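Local atomic coordinates of beta-glucoside kinase (Listeria monocytogenes, PDB entry 4HTL), a protein that phosphorylates cellobiose at the expense of ATP to give cellobiose-6'-phosphate, and may also regulate transcription of the cellobiose-PTS operon. Residues K119-G132 with F236-T248. Numbering follows the deposited sequence.
Sequences KGQDLDDFLCLTIG and FDPTHIFIGGGIT
L127, L129 and I131 are joined to H240, F242 and G244 by a ladder of backbone hydrogen bonds: L127 N to H240 O, F242 N to L127 O, L129 N to F242 O, G244 N to L129 O and I131 N to G244 O. Strands 126-131 and 240-244 thus run parallel, their axes 4.6 Å apart. T239 N to D125 O (2.9 Å) precedes the ladder, and I247 N to I131 O (3.0 Å) follows it, beyond G245. These are neighbouring strands of the second five-stranded sheet of the ROK kinase's actin-like ATPase fold; strand 135-141 flanks the first and strand 270-273 the second. On the face carrying F126, C128 and F242, the F242 ring packs against K119, G120 and L123, with L123 CD1 at its edge. K119 CB meets F242 CE1 at 3.6 Å, while the extended lysine chain carries NZ on to E272. F126 CG, between its backbone N and carbonyl carbon (chi1 71°), sets the ring obliquely beside F242, planes at 67° and F126 CD2 3.5 Å from F242 CD2. L123 CD1 sits over one face of the H240 imidazole, 3.4 Å from ND1, which is hydrogen-bonded to T239 OG1 at the ring edge. On the other face, L127 CD2 covers the F236 ring, which stacks on F236 of the second subunit. Separately, I131 CD1 touches I243 CG2 and I247 CD1. Two waters bridge D125 OD2, also bound by N142 N, to F236 O, and D125 N to T239 OG1.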
loop_
_atom_site.group_PDB
_atom_site.type_symbol
_atom_site.label_atom_id
_atom_site.label_comp_id
_atom_site.label_asym_id
_atom_site.label_seq_id
_atom_site.Cartn_x
_atom_site.Cartn_y
_atom_site.Cartn_z
ATOM N N LYS A 119 -16.575 13.145 0.158
ATOM C CA LYS A 119 -16.195 13.096 -1.282
ATOM C C LYS A 119 -15.954 11.692 -1.785
ATOM O O LYS A 119 -15.696 11.494 -2.971
ATOM C CB LYS A 119 -14.931 13.941 -1.510
ATOM C CG LYS A 119 -15.088 15.415 -1.230
ATOM C CD LYS A 119 -13.767 16.130 -1.386
ATOM C CE LYS A 119 -13.875 17.623 -1.384
ATOM N NZ LYS A 119 -12.510 18.203 -1.593
ATOM N N GLY A 120 -16.038 10.701 -0.887
ATOM C CA GLY A 120 -15.741 9.304 -1.306
ATOM C C GLY A 120 -16.987 8.429 -1.433
ATOM O O GLY A 120 -16.882 7.194 -1.469
ATOM N N GLN A 121 -18.170 9.027 -1.533
ATOM C CA GLN A 121 -19.390 8.233 -1.473
ATOM C C GLN A 121 -19.471 7.163 -2.573
ATOM O O GLN A 121 -20.052 6.071 -2.365
ATOM C CB GLN A 121 -20.600 9.133 -1.501
ATOM C CG GLN A 121 -20.752 9.959 -0.250
ATOM C CD GLN A 121 -21.815 11.035 -0.393
ATOM O OE1 GLN A 121 -21.846 11.768 -1.429
ATOM N NE2 GLN A 121 -22.700 11.160 0.629
ATOM N N ASP A 122 -19.021 7.507 -3.762
ATOM C CA ASP A 122 -19.143 6.622 -4.894
ATOM C C ASP A 122 -17.814 6.055 -5.365
ATOM O O ASP A 122 -17.690 5.644 -6.516
ATOM C CB ASP A 122 -19.898 7.363 -5.973
ATOM C CG ASP A 122 -21.308 7.746 -5.496
ATOM O OD1 ASP A 122 -22.094 6.820 -5.199
ATOM O OD2 ASP A 122 -21.608 8.957 -5.340
ATOM N N LEU A 123 -16.828 6.046 -4.456
ATOM C CA LEU A 123 -15.495 5.560 -4.767
ATOM C C LEU A 123 -15.182 4.227 -4.136
ATOM O O LEU A 123 -15.431 4.026 -2.955
ATOM C CB LEU A 123 -14.475 6.553 -4.281
ATOM C CG LEU A 123 -14.587 7.968 -4.822
ATOM C CD1 LEU A 123 -13.412 8.820 -4.314
ATOM C CD2 LEU A 123 -14.648 8.008 -6.360
ATOM N N ASP A 124 -14.622 3.318 -4.920
ATOM C CA ASP A 124 -14.144 2.025 -4.389
ATOM C C ASP A 124 -12.658 1.964 -4.038
ATOM O O ASP A 124 -12.254 1.061 -3.323
ATOM C CB ASP A 124 -14.439 0.932 -5.391
ATOM C CG ASP A 124 -15.911 0.551 -5.434
ATOM O OD1 ASP A 124 -16.725 0.862 -4.530
ATOM O OD2 ASP A 124 -16.248 -0.080 -6.411
ATOM N N ASP A 125 -11.862 2.918 -4.494
ATOM C CA ASP A 125 -10.420 2.870 -4.255
ATOM C C ASP A 125 -9.928 4.289 -4.021
ATOM O O ASP A 125 -9.788 5.068 -4.965
ATOM C CB ASP A 125 -9.686 2.266 -5.475
ATOM C CG ASP A 125 -9.986 0.811 -5.680
ATOM O OD1 ASP A 125 -10.936 0.524 -6.469
ATOM O OD2 ASP A 125 -9.364 -0.029 -4.975
ATOM N N PHE A 126 -9.839 4.674 -2.743
ATOM C CA PHE A 126 -9.292 5.977 -2.385
ATOM C C PHE A 126 -8.533 5.879 -1.081
ATOM O O PHE A 126 -8.688 4.918 -0.334
ATOM C CB PHE A 126 -10.369 7.051 -2.300
ATOM C CG PHE A 126 -11.313 6.960 -1.125
ATOM C CD1 PHE A 126 -12.473 6.156 -1.185
ATOM C CD2 PHE A 126 -11.112 7.713 -0.001
ATOM C CE1 PHE A 126 -13.358 6.142 -0.161
ATOM C CE2 PHE A 126 -11.986 7.687 1.043
ATOM C CZ PHE A 126 -13.149 6.911 0.951
ATOM N N LEU A 127 -7.643 6.839 -0.881
ATOM C CA LEU A 127 -6.887 6.946 0.331
ATOM C C LEU A 127 -7.168 8.291 1.017
ATOM O O LEU A 127 -7.499 9.277 0.384
ATOM C CB LEU A 127 -5.398 6.848 0.070
ATOM C CG LEU A 127 -4.896 5.707 -0.830
ATOM C CD1 LEU A 127 -3.392 5.831 -1.112
ATOM C CD2 LEU A 127 -5.216 4.356 -0.133
ATOM N N CYS A 128 -6.981 8.282 2.323
ATOM C CA CYS A 128 -6.922 9.507 3.119
ATOM C C CYS A 128 -5.526 9.655 3.763
ATOM O O CYS A 128 -5.023 8.764 4.473
ATOM C CB CYS A 128 -7.942 9.483 4.168
ATOM S SG CYS A 128 -9.644 9.549 3.555
ATOM N N LEU A 129 -4.950 10.814 3.558
ATOM C CA LEU A 129 -3.618 11.149 4.084
ATOM C C LEU A 129 -3.812 12.393 4.975
ATOM O O LEU A 129 -4.339 13.407 4.534
ATOM C CB LEU A 129 -2.685 11.426 2.934
ATOM C CG LEU A 129 -1.312 12.047 3.270
ATOM C CD1 LEU A 129 -0.461 11.113 4.140
ATOM C CD2 LEU A 129 -0.596 12.483 1.991
ATOM N N THR A 130 -3.397 12.286 6.234
ATOM C CA THR A 130 -3.539 13.378 7.228
ATOM C C THR A 130 -2.158 13.839 7.619
ATOM O O THR A 130 -1.372 13.034 8.069
ATOM C CB THR A 130 -4.349 12.886 8.421
ATOM O OG1 THR A 130 -5.632 12.372 7.935
ATOM C CG2 THR A 130 -4.662 14.058 9.374
ATOM N N ILE A 131 -1.876 15.135 7.482
ATOM C CA ILE A 131 -0.558 15.710 7.752
ATOM C C ILE A 131 -0.709 16.863 8.773
ATOM O O ILE A 131 -1.303 17.888 8.492
ATOM C CB ILE A 131 0.083 16.267 6.491
ATOM C CG1 ILE A 131 0.148 15.231 5.386
ATOM C CG2 ILE A 131 1.485 16.842 6.766
ATOM C CD1 ILE A 131 0.502 15.805 4.013
ATOM N N GLY A 132 -0.211 16.645 9.975
ATOM C CA GLY A 132 -0.166 17.723 10.997
ATOM C C GLY A 132 1.083 17.590 11.859
ATOM O O GLY A 132 2.180 17.796 11.370
ATOM N N PHE A 236 -1.261 1.533 -4.461
ATOM C CA PHE A 236 -2.662 1.295 -4.300
ATOM C C PHE A 236 -3.495 1.592 -5.556
ATOM O O PHE A 236 -4.639 1.122 -5.673
ATOM C CB PHE A 236 -3.218 2.203 -3.159
ATOM C CG PHE A 236 -2.756 1.791 -1.778
ATOM C CD1 PHE A 236 -3.374 0.734 -1.125
ATOM C CD2 PHE A 236 -1.651 2.370 -1.212
ATOM C CE1 PHE A 236 -2.937 0.306 0.131
ATOM C CE2 PHE A 236 -1.219 1.970 0.063
ATOM C CZ PHE A 236 -1.830 0.906 0.715
ATOM N N ASP A 237 -2.990 2.441 -6.426
ATOM C CA ASP A 237 -3.741 2.903 -7.608
ATOM C C ASP A 237 -5.120 3.403 -7.198
ATOM O O ASP A 237 -6.140 2.997 -7.749
ATOM C CB ASP A 237 -3.795 1.798 -8.680
ATOM C CG ASP A 237 -4.552 2.207 -9.959
ATOM O OD1 ASP A 237 -4.460 3.389 -10.374
ATOM O OD2 ASP A 237 -5.296 1.352 -10.520
ATOM N N PRO A 238 -5.157 4.334 -6.215
ATOM C CA PRO A 238 -6.417 4.966 -5.938
ATOM C C PRO A 238 -6.883 5.876 -7.065
ATOM O O PRO A 238 -6.080 6.315 -7.851
ATOM C CB PRO A 238 -6.094 5.809 -4.727
ATOM C CG PRO A 238 -4.631 6.260 -4.972
ATOM C CD PRO A 238 -3.995 5.066 -5.640
ATOM N N THR A 239 -8.170 6.207 -7.120
ATOM C CA THR A 239 -8.625 7.277 -7.989
ATOM C C THR A 239 -8.413 8.665 -7.355
ATOM O O THR A 239 -8.169 9.650 -8.061
ATOM C CB THR A 239 -10.114 7.071 -8.352
ATOM O OG1 THR A 239 -10.929 7.120 -7.165
ATOM C CG2 THR A 239 -10.280 5.752 -9.137
ATOM N N HIS A 240 -8.473 8.705 -6.026
ATOM C CA HIS A 240 -8.473 9.952 -5.241
ATOM C C HIS A 240 -7.643 9.754 -3.990
ATOM O O HIS A 240 -7.692 8.685 -3.366
ATOM C CB HIS A 240 -9.875 10.350 -4.773
ATOM C CG HIS A 240 -10.806 10.728 -5.873
ATOM N ND1 HIS A 240 -11.249 9.831 -6.793
ATOM C CD2 HIS A 240 -11.402 11.935 -6.182
ATOM C CE1 HIS A 240 -12.080 10.447 -7.639
ATOM N NE2 HIS A 240 -12.166 11.742 -7.276
ATOM N N ILE A 241 -6.874 10.770 -3.630
ATOM C CA ILE A 241 -6.260 10.858 -2.308
ATOM C C ILE A 241 -6.730 12.145 -1.677
ATOM O O ILE A 241 -6.475 13.244 -2.192
ATOM C CB ILE A 241 -4.717 10.820 -2.354
ATOM C CG1 ILE A 241 -4.237 9.514 -3.061
ATOM C CG2 ILE A 241 -4.097 10.941 -0.938
ATOM C CD1 ILE A 241 -2.735 9.430 -3.243
ATOM N N PHE A 242 -7.411 11.993 -0.560
ATOM C CA PHE A 242 -7.932 13.131 0.189
ATOM C C PHE A 242 -6.962 13.511 1.282
ATOM O O PHE A 242 -6.611 12.675 2.140
ATOM C CB PHE A 242 -9.311 12.830 0.764
ATOM C CG PHE A 242 -10.342 12.466 -0.293
ATOM C CD1 PHE A 242 -10.676 13.360 -1.278
ATOM C CD2 PHE A 242 -10.907 11.192 -0.351
ATOM C CE1 PHE A 242 -11.561 13.037 -2.278
ATOM C CE2 PHE A 242 -11.818 10.878 -1.328
ATOM C CZ PHE A 242 -12.133 11.777 -2.294
ATOM N N ILE A 243 -6.550 14.779 1.282
ATOM C CA ILE A 243 -5.522 15.210 2.209
ATOM C C ILE A 243 -6.109 16.181 3.216
ATOM O O ILE A 243 -6.839 17.103 2.842
ATOM C CB ILE A 243 -4.316 15.864 1.502
ATOM C CG1 ILE A 243 -3.778 14.981 0.329
ATOM C CG2 ILE A 243 -3.213 16.129 2.575
ATOM C CD1 ILE A 243 -2.625 15.574 -0.511
ATOM N N GLY A 244 -5.863 15.888 4.504
ATOM C CA GLY A 244 -6.387 16.663 5.591
ATOM C C GLY A 244 -5.350 16.885 6.678
ATOM O O GLY A 244 -4.168 16.606 6.497
ATOM N N GLY A 245 -5.806 17.426 7.808
ATOM C CA GLY A 245 -4.954 17.699 8.947
ATOM C C GLY A 245 -4.529 19.163 9.013
ATOM O O GLY A 245 -5.003 20.011 8.253
ATOM N N GLY A 246 -3.560 19.427 9.892
ATOM C CA GLY A 246 -3.001 20.756 10.089
ATOM C C GLY A 246 -2.564 21.460 8.820
ATOM O O GLY A 246 -2.676 22.663 8.725
ATOM N N ILE A 247 -2.076 20.705 7.835
ATOM C CA ILE A 247 -1.625 21.290 6.576
ATOM C C ILE A 247 -2.664 22.141 5.883
ATOM O O ILE A 247 -2.315 23.081 5.156
ATOM C CB ILE A 247 -1.063 20.173 5.633
ATOM C CG1 ILE A 247 -0.252 20.765 4.513
ATOM C CG2 ILE A 247 -2.169 19.189 5.171
ATOM C CD1 ILE A 247 0.431 19.681 3.699
ATOM N N THR A 248 -3.938 21.824 6.095
ATOM C CA THR A 248 -5.039 22.651 5.551
ATOM C C THR A 248 -5.069 24.106 6.072
ATOM O O THR A 248 -5.806 24.944 5.533
ATOM C CB THR A 248 -6.441 22.039 5.798
ATOM O OG1 THR A 248 -6.863 22.230 7.172
ATOM C CG2 THR A 248 -6.453 20.602 5.420
HETATM O O HOH W 1 -6.847 0.423 -3.887
HETATM O O HOH W 2 -12.565 4.885 -6.742
#